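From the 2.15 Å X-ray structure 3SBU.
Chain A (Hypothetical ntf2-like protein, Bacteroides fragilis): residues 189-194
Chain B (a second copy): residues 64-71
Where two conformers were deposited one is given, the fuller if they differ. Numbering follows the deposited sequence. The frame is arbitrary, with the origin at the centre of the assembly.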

# COMPACT_ATOMS: atom_id res chain seq x y z
N ILE A 189 -10.20 9.37 6.87
CA ILE A 189 -9.48 9.71 5.67
C ILE A 189 -8.10 10.27 6.04
O ILE A 189 -7.95 10.97 7.04
N LEU A 190 -7.10 9.97 5.21
CA LEU A 190 -5.77 10.52 5.41
C LEU A 190 -5.27 11.12 4.10
O LEU A 190 -5.13 10.41 3.10
N GLU A 191 -5.07 12.42 4.09
CA GLU A 191 -4.51 13.04 2.91
C GLU A 191 -3.04 13.31 3.13
O GLU A 191 -2.65 13.95 4.11
N THR A 192 -2.22 12.80 2.24
CA THR A 192 -0.78 12.93 2.37
C THR A 192 -0.20 13.14 0.97
O THR A 192 -0.95 13.39 0.03
N THR A 193 1.13 13.03 0.83
CA THR A 193 1.82 13.16 -0.46
C THR A 193 2.78 12.01 -0.63
O THR A 193 3.18 11.42 0.37
N LEU A 194 3.11 11.65 -1.88
CA LEU A 194 4.12 10.64 -2.23
C LEU A 194 5.20 11.27 -3.09
O LEU A 194 4.86 12.02 -4.00
N PRO B 64 3.87 20.76 15.50
CA PRO B 64 3.91 20.53 14.04
C PRO B 64 3.57 19.07 13.69
O PRO B 64 4.25 18.14 14.14
N TYR B 65 2.47 18.88 12.91
CA TYR B 65 1.99 17.56 12.51
C TYR B 65 2.00 17.46 11.00
O TYR B 65 1.39 18.28 10.32
N TYR B 66 2.71 16.49 10.49
CA TYR B 66 2.80 16.35 9.04
C TYR B 66 2.17 15.09 8.51
O TYR B 66 2.20 14.04 9.16
N ASN B 67 1.67 15.18 7.29
CA ASN B 67 1.14 14.06 6.53
C ASN B 67 1.95 14.02 5.22
O ASN B 67 1.49 14.40 4.15
N GLY B 68 3.22 13.63 5.37
CA GLY B 68 4.19 13.63 4.28
C GLY B 68 4.67 15.05 4.10
O GLY B 68 5.29 15.62 5.01
N GLU B 69 4.34 15.67 2.95
CA GLU B 69 4.71 17.08 2.69
C GLU B 69 3.57 18.03 3.08
O GLU B 69 3.75 19.25 3.00
N ARG B 70 2.41 17.49 3.52
CA ARG B 70 1.25 18.26 3.98
C ARG B 70 1.50 18.68 5.45
O ARG B 70 1.78 17.81 6.28
N ALA B 71 1.45 20.00 5.75
CA ALA B 71 1.73 20.50 7.11
C ALA B 71 0.46 20.92 7.85
O ALA B 71 -0.41 21.58 7.28

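What does the start of the chain A strand offer to the second copy? Ile A189 stays out of reach, so contact begins with Leu A190. The CA-to-CB bond of this leucine points sideways, yet with chi1 in t and chi2 in p the end of the side chain comes nearer. Its CD1 lies 3.3 Å from Asn B67 ND2 and 4.3 Å from Tyr B65 OH. Those two polar atoms are themselves joined, for Asn B67 ND2 donates a hydrogen bond to Tyr B65 OH at 2.9 Å; the methyl therefore packs against a pair already engaged with each other.

How does Glu A191 meet the turn when its CA-to-CB bond points sideways? Its closest approaches are made by the carbonyl oxygen: Glu A191 O sits 3.2 Å from Asn B67 CB and 3.3 Å from Arg B70 NE, approaching the guanidinium obliquely. The glutamate side chain, t at both chi1 and chi2, adds an aliphatic contact, its CG 4.1 Å from Arg B70 CD. The CA-to-CB bond of Arg B70 points toward chain A, and the side chain runs t, t, p through chi3. Its NH2 gives a weak hydrogen bond, 3.5 Å, to Asn B67 OD1, linking the two chain B side chains that this carbonyl oxygen meets.

How does Thr A192 engage Asn B67? The CA-to-CB bond of Thr A192 points sideways, with chi1 in t, a setting that brings OG1 to 2.6 Å from Asn B67 O, to which it donates a hydrogen bond. The same carbonyl oxygen also receives a CA-H...O contact from Thr A192 CA at 3.2 Å, and within chain B it accepts the turn-closing hydrogen bond from Arg B70 N at 3.3 Å. Asn B67 itself points toward chain A with chi1 in m. Thr A192 OG1 is also 3.3 Å from Gly B68 N, but the angle is too poor for a hydrogen bond.

What completes the fit at the type II' turn? Thr A193 points toward chain B, and its p rotamer presents OG1 as acceptor to Glu B69 N, 2.9 Å away. The same OG1 lies 3.2 Å from Glu B69 CB. The absence of a side chain at Gly B68 leaves room for both threonine hydroxyls: an ideal CB there would clash with Thr A192 OG1 at 2.7 Å and Thr A193 OG1 at 3.0 Å, and its positive phi independently favours glycine. Beyond this point Leu A194 points away, and its side chain does not reach the chain B stretch.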

# COMPACT_ATOMS: atom_id res chain seq x y z
CB ILE A 189 -10.30 10.72 4.82
CG1 ILE A 189 -9.78 10.83 3.40
CG2 ILE A 189 -10.45 12.11 5.48
CD1 ILE A 189 -10.90 10.79 2.36
CB LEU A 190 -4.80 9.45 5.95
CG LEU A 190 -3.29 9.83 5.97
CD1 LEU A 190 -2.97 10.75 7.13
CD2 LEU A 190 -2.46 8.62 6.12
CB GLU A 191 -5.23 14.32 2.50
CG GLU A 191 -4.63 14.84 1.19
CD GLU A 191 -5.34 15.99 0.51
OE1 GLU A 191 -6.57 16.14 0.68
OE2 GLU A 191 -4.66 16.74 -0.24
CB THR A 192 -0.21 11.67 3.12
OG1 THR A 192 1.16 11.88 3.40
CG2 THR A 192 -0.34 10.39 2.31
CB THR A 193 2.53 14.52 -0.60
OG1 THR A 193 3.50 14.63 0.42
CG2 THR A 193 1.57 15.71 -0.57
CB LEU A 194 3.55 9.45 -3.04
CG LEU A 194 2.44 8.59 -2.46
CD1 LEU A 194 1.90 7.66 -3.51
CD2 LEU A 194 2.92 7.75 -1.27
CB PRO B 64 5.35 20.89 13.67
CG PRO B 64 5.78 21.85 14.73
CD PRO B 64 5.14 21.34 15.99
CB TYR B 65 0.59 17.28 13.11
CG TYR B 65 -0.21 16.17 12.45
CD1 TYR B 65 0.25 14.85 12.44
CD2 TYR B 65 -1.46 16.43 11.90
CE1 TYR B 65 -0.50 13.83 11.85
CE2 TYR B 65 -2.22 15.41 11.31
CZ TYR B 65 -1.73 14.12 11.30
OH TYR B 65 -2.48 13.11 10.72
CB TYR B 66 4.27 16.38 8.60
CG TYR B 66 5.02 17.62 9.06
CD1 TYR B 66 5.00 18.79 8.30
CD2 TYR B 66 5.76 17.62 10.23
CE1 TYR B 66 5.70 19.93 8.70
CE2 TYR B 66 6.45 18.75 10.65
CZ TYR B 66 6.43 19.90 9.88
OH TYR B 66 7.13 21.00 10.29
CB ASN B 67 -0.37 14.22 6.34
CG ASN B 67 -1.13 14.07 7.63
OD1 ASN B 67 -1.92 14.93 8.03
ND2 ASN B 67 -0.89 12.98 8.33
CB GLU B 69 5.15 17.29 1.25
CG GLU B 69 6.54 16.73 0.99
CD GLU B 69 6.99 16.84 -0.44
OE1 GLU B 69 7.15 17.98 -0.94
OE2 GLU B 69 7.26 15.78 -1.05
CB ARG B 70 -0.03 17.41 3.84
CG ARG B 70 -1.29 18.20 3.63
CD ARG B 70 -2.51 17.31 3.74
NE ARG B 70 -2.89 17.06 5.13
CZ ARG B 70 -3.87 17.69 5.77
NH1 ARG B 70 -4.58 18.63 5.15
NH2 ARG B 70 -4.15 17.39 7.03
CB ALA B 71 2.71 21.66 7.07